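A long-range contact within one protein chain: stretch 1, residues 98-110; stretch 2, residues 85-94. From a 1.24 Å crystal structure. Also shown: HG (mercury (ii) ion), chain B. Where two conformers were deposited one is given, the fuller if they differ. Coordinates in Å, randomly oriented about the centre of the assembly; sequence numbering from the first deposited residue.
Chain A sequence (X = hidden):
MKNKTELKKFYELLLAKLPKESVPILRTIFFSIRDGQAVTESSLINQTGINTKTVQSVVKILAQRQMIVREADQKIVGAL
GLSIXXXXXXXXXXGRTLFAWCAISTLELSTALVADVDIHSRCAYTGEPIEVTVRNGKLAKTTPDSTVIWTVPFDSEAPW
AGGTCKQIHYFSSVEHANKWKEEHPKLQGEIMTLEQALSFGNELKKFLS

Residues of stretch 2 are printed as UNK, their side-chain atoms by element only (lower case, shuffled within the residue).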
# COMPACT_ATOMS: atom_id res chain seq x y z
N LEU A 98 1.76 7.25 -10.41
CA LEU A 98 2.16 7.08 -9.03
C LEU A 98 2.74 5.68 -8.86
O LEU A 98 2.91 4.94 -9.83
CB LEU A 98 0.96 7.34 -8.10
CG LEU A 98 0.38 8.76 -8.14
CD1 LEU A 98 -0.97 8.85 -7.45
CD2 LEU A 98 1.34 9.74 -7.49
N PHE A 99 3.05 5.32 -7.62
CA PHE A 99 3.67 4.04 -7.34
C PHE A 99 3.05 3.43 -6.10
O PHE A 99 2.44 4.14 -5.30
CB PHE A 99 5.17 4.22 -7.16
CG PHE A 99 5.83 4.81 -8.36
CD1 PHE A 99 5.95 6.19 -8.49
CD2 PHE A 99 6.33 4.00 -9.38
CE1 PHE A 99 6.54 6.74 -9.62
CE2 PHE A 99 6.93 4.56 -10.50
CZ PHE A 99 7.04 5.93 -10.61
N ALA A 100 3.19 2.12 -5.97
CA ALA A 100 2.67 1.42 -4.80
C ALA A 100 3.78 0.66 -4.09
O ALA A 100 4.72 0.16 -4.72
CB ALA A 100 1.57 0.45 -5.21
N TRP A 101 3.64 0.52 -2.77
CA TRP A 101 4.67 -0.15 -1.97
C TRP A 101 4.75 -1.66 -2.21
O TRP A 101 5.79 -2.25 -1.96
CB TRP A 101 4.47 0.11 -0.49
CG TRP A 101 4.70 1.53 -0.08
CD1 TRP A 101 5.28 2.52 -0.82
CD2 TRP A 101 4.34 2.12 1.17
NE1 TRP A 101 5.30 3.70 -0.10
CE2 TRP A 101 4.75 3.47 1.13
CE3 TRP A 101 3.75 1.63 2.33
CZ2 TRP A 101 4.53 4.33 2.19
CZ3 TRP A 101 3.55 2.48 3.39
CH2 TRP A 101 3.94 3.82 3.32
N CYS A 102 3.66 -2.29 -2.66
CA CYS A 102 3.65 -3.72 -2.89
C CYS A 102 2.52 -4.10 -3.84
O CYS A 102 1.68 -3.28 -4.21
CB CYS A 102 3.51 -4.50 -1.57
SG CYS A 102 1.85 -4.42 -0.86
N ALA A 103 2.49 -5.38 -4.18
CA ALA A 103 1.48 -5.91 -5.10
C ALA A 103 0.07 -5.71 -4.58
O ALA A 103 -0.84 -5.38 -5.33
CB ALA A 103 1.74 -7.37 -5.33
N ILE A 104 -0.14 -5.95 -3.30
CA ILE A 104 -1.49 -5.78 -2.76
C ILE A 104 -1.93 -4.33 -2.90
O ILE A 104 -3.07 -4.06 -3.30
CB ILE A 104 -1.59 -6.25 -1.30
CG1 ILE A 104 -1.42 -7.77 -1.22
CG2 ILE A 104 -2.92 -5.83 -0.71
CD1 ILE A 104 -1.33 -8.31 0.19
N SER A 105 -1.03 -3.39 -2.57
CA SER A 105 -1.34 -1.98 -2.63
C SER A 105 -1.78 -1.56 -4.03
O SER A 105 -2.66 -0.72 -4.18
CB SER A 105 -0.13 -1.13 -2.20
OG SER A 105 0.19 -1.35 -0.83
N THR A 106 -1.16 -2.13 -5.07
CA THR A 106 -1.53 -1.75 -6.44
C THR A 106 -3.02 -1.89 -6.70
O THR A 106 -3.60 -1.12 -7.47
CB THR A 106 -0.78 -2.55 -7.57
OG1 THR A 106 -1.12 -3.94 -7.56
CG2 THR A 106 0.72 -2.37 -7.47
N LEU A 107 -3.63 -2.92 -6.11
CA LEU A 107 -5.04 -3.21 -6.35
C LEU A 107 -5.93 -2.60 -5.27
O LEU A 107 -6.97 -2.00 -5.56
CB LEU A 107 -5.23 -4.73 -6.45
CG LEU A 107 -4.65 -5.31 -7.75
CD1 LEU A 107 -4.46 -6.79 -7.65
CD2 LEU A 107 -5.51 -4.98 -8.96
N GLU A 108 -5.52 -2.72 -4.01
CA GLU A 108 -6.36 -2.15 -2.97
C GLU A 108 -6.47 -0.63 -3.09
O GLU A 108 -7.50 -0.07 -2.73
CB GLU A 108 -5.95 -2.60 -1.57
CG GLU A 108 -4.92 -1.78 -0.92
CD GLU A 108 -4.62 -2.21 0.50
OE1 GLU A 108 -5.11 -3.27 0.95
OE2 GLU A 108 -3.88 -1.48 1.18
N LEU A 109 -5.44 0.03 -3.62
CA LEU A 109 -5.53 1.47 -3.82
C LEU A 109 -6.56 1.85 -4.88
O LEU A 109 -7.17 2.90 -4.80
CB LEU A 109 -4.14 2.05 -4.13
CG LEU A 109 -3.15 2.05 -2.97
CD1 LEU A 109 -1.75 2.34 -3.47
CD2 LEU A 109 -3.56 3.05 -1.91
N SER A 110 -6.74 1.00 -5.89
CA SER A 110 -7.76 1.25 -6.90
C SER A 110 -9.13 1.35 -6.23
O SER A 110 -9.91 2.28 -6.48
CB SER A 110 -7.76 0.12 -7.95
OG SER A 110 -8.82 0.29 -8.88
N UNK A 85 7.18 8.69 -5.16
CA UNK A 85 8.52 8.30 -5.61
C UNK A 85 8.53 6.85 -6.08
O UNK A 85 7.71 6.04 -5.64
c UNK A 85 9.30 7.80 -3.24
c UNK A 85 9.72 10.08 -4.26
c UNK A 85 10.48 7.79 -2.23
c UNK A 85 9.60 8.57 -4.53
N UNK A 86 9.44 6.51 -7.01
CA UNK A 86 9.37 5.21 -7.69
C UNK A 86 9.51 3.99 -6.80
O UNK A 86 10.22 3.96 -5.80
c UNK A 86 10.48 7.36 -7.60
c UNK A 86 10.77 6.69 -8.91
c UNK A 86 10.53 5.26 -8.68
N UNK A 87 8.78 2.96 -7.23
CA UNK A 87 8.93 1.61 -6.73
C UNK A 87 8.83 0.70 -7.95
O UNK A 87 8.62 1.17 -9.07
c UNK A 87 7.66 2.28 -4.65
o UNK A 87 6.62 1.05 -6.47
c UNK A 87 7.84 1.22 -5.74
N UNK A 88 8.91 -0.60 -7.75
CA UNK A 88 8.71 -1.56 -8.83
C UNK A 88 7.27 -1.53 -9.36
O UNK A 88 7.02 -1.94 -10.47
c UNK A 88 9.04 -2.95 -8.33
c UNK A 88 8.71 -4.06 -9.36
o UNK A 88 10.44 -3.00 -8.06
N UNK A 89 6.35 -1.05 -8.54
CA UNK A 89 4.92 -1.16 -8.84
C UNK A 89 4.36 0.17 -9.27
O UNK A 89 4.03 1.02 -8.45
c UNK A 89 4.18 -1.70 -7.63
o UNK A 89 5.17 -3.84 -7.57
n UNK A 89 5.39 -2.58 -5.75
c UNK A 89 4.94 -2.81 -6.97
N UNK A 90 4.30 0.37 -10.58
CA UNK A 90 3.85 1.62 -11.17
C UNK A 90 2.35 1.57 -11.36
O UNK A 90 1.82 0.59 -11.86
c UNK A 90 4.56 1.87 -12.50
c UNK A 90 5.35 3.60 -14.20
c UNK A 90 4.39 3.28 -13.05
o UNK A 90 6.49 3.13 -14.23
n UNK A 90 4.89 4.39 -15.16
N UNK A 91 1.66 2.62 -10.94
CA UNK A 91 0.21 2.70 -11.08
C UNK A 91 -0.21 4.01 -11.71
O UNK A 91 0.11 5.09 -11.23
c UNK A 91 -0.94 3.35 -7.43
c UNK A 91 -0.52 2.45 -9.75
c UNK A 91 -0.09 3.44 -8.67
c UNK A 91 -0.22 1.04 -9.28
N UNK A 92 -0.94 3.91 -12.81
CA UNK A 92 -1.49 5.09 -13.45
C UNK A 92 -2.93 5.23 -12.98
O UNK A 92 -3.74 4.35 -13.21
c UNK A 92 -2.82 6.74 -16.24
n UNK A 92 -2.52 7.99 -16.72
n UNK A 92 -0.74 7.23 -15.80
c UNK A 92 -1.70 6.25 -15.67
c UNK A 92 -1.43 4.96 -14.97
c UNK A 92 -1.25 8.27 -16.44
N UNK A 93 -3.21 6.34 -12.30
CA UNK A 93 -4.44 6.51 -11.54
C UNK A 93 -4.77 8.00 -11.48
O UNK A 93 -3.93 8.81 -11.09
c UNK A 93 -5.37 5.86 -9.14
c UNK A 93 -5.75 7.21 -8.56
c UNK A 93 -4.20 5.96 -10.13
c UNK A 93 -4.97 4.90 -8.04
N UNK A 94 -6.00 8.37 -11.85
CA UNK A 94 -6.44 9.76 -11.77
C UNK A 94 -5.62 10.68 -12.66
O UNK A 94 -5.41 11.86 -12.33
HG HG B . 1.93 -3.25 1.20
O HOH W 1 0.91 -1.15 2.01

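Position 85 has four side-chain carbons, forked at the first, with one arm two carbons long. Its CA-to-CB bond points away from stretch 1, and contact is made by the backbone: its O lies 3.4 Å from Phe99 CD1. The branching identifies Ile85.

Position 86 has three carbons that close a ring onto the backbone N. Only proline does this. The CA of Pro86 sits over one face of the Phe99 ring, 3.4 Å from the centroid and nearly on the ring normal, a CH-pi contact.

Position 87 has one carbon carrying one oxygen and one carbon. The oxygen is 2.7 Å from Ala100 O and donates a hydrogen bond to it. A beta-branched hydroxyl residue is threonine, so this is Thr87.

Position 88 has the same pattern, one carbon bearing an oxygen and a carbon. Its CA-to-CB bond points away, and the side chain touches nothing on stretch 1. It is Thr88.

Position 89 has two carbons, the second carrying one oxygen and one nitrogen. The nitrogen donates to Ala100 O at 3.0 Å. A short side chain ending in an amide is asparagine, Asn89. Its backbone N donates to Thr87 OG1 (3.0 Å), and its CB packs 3.5 Å from Thr106 CG2.

Position 90 has three carbons, the third carrying oxygen and nitrogen. The amide is one carbon further out, which gives Gln90. Its CG lies 3.8 Å from Phe99 CE2, on the same face of the sheet.

Position 91 has four carbons, forked at the first, one arm two carbons long. They reach Leu98, Ala100, Thr106 and Leu109. This is Ile91; its CD1 is 4.2 Å from Leu109 CD1.

Position 92 has one carbon, then a five-membered ring of three carbons and two nitrogens. This imidazole is His92. Its CA-to-CB bond points away, and the residue is exposed.

Position 93 has four carbons, forked at the second. Its CA-to-CB bond points toward stretch 1. It is Leu93, with CD1 4.4 Å from Leu109 O.

Position 94 has no side-chain atoms. It is Gly94, and its positive phi suits glycine.

The contact is built on antiparallel strand pairing. Leu98 N donates to Ile91 O (2.8 Å), and Ile91 N to Leu98 O (2.9 Å). Ala100 N adds a further bond to Asn89 O (2.8 Å). On the face of Phe99 and Gln90, the Phe99 ring packs against residues 85 to 87. On the face of Leu98 and Ile91, the Ile91 side chain touches Thr106 and Leu109 of the helix. Thr87 OG1 and Asn89 ND2 both donate to Ala100 O, two residues before Cys102, whose SG binds mercury at 2.4 Å from HG.

Stretch 2 (85-94) IPTTNQIHLG
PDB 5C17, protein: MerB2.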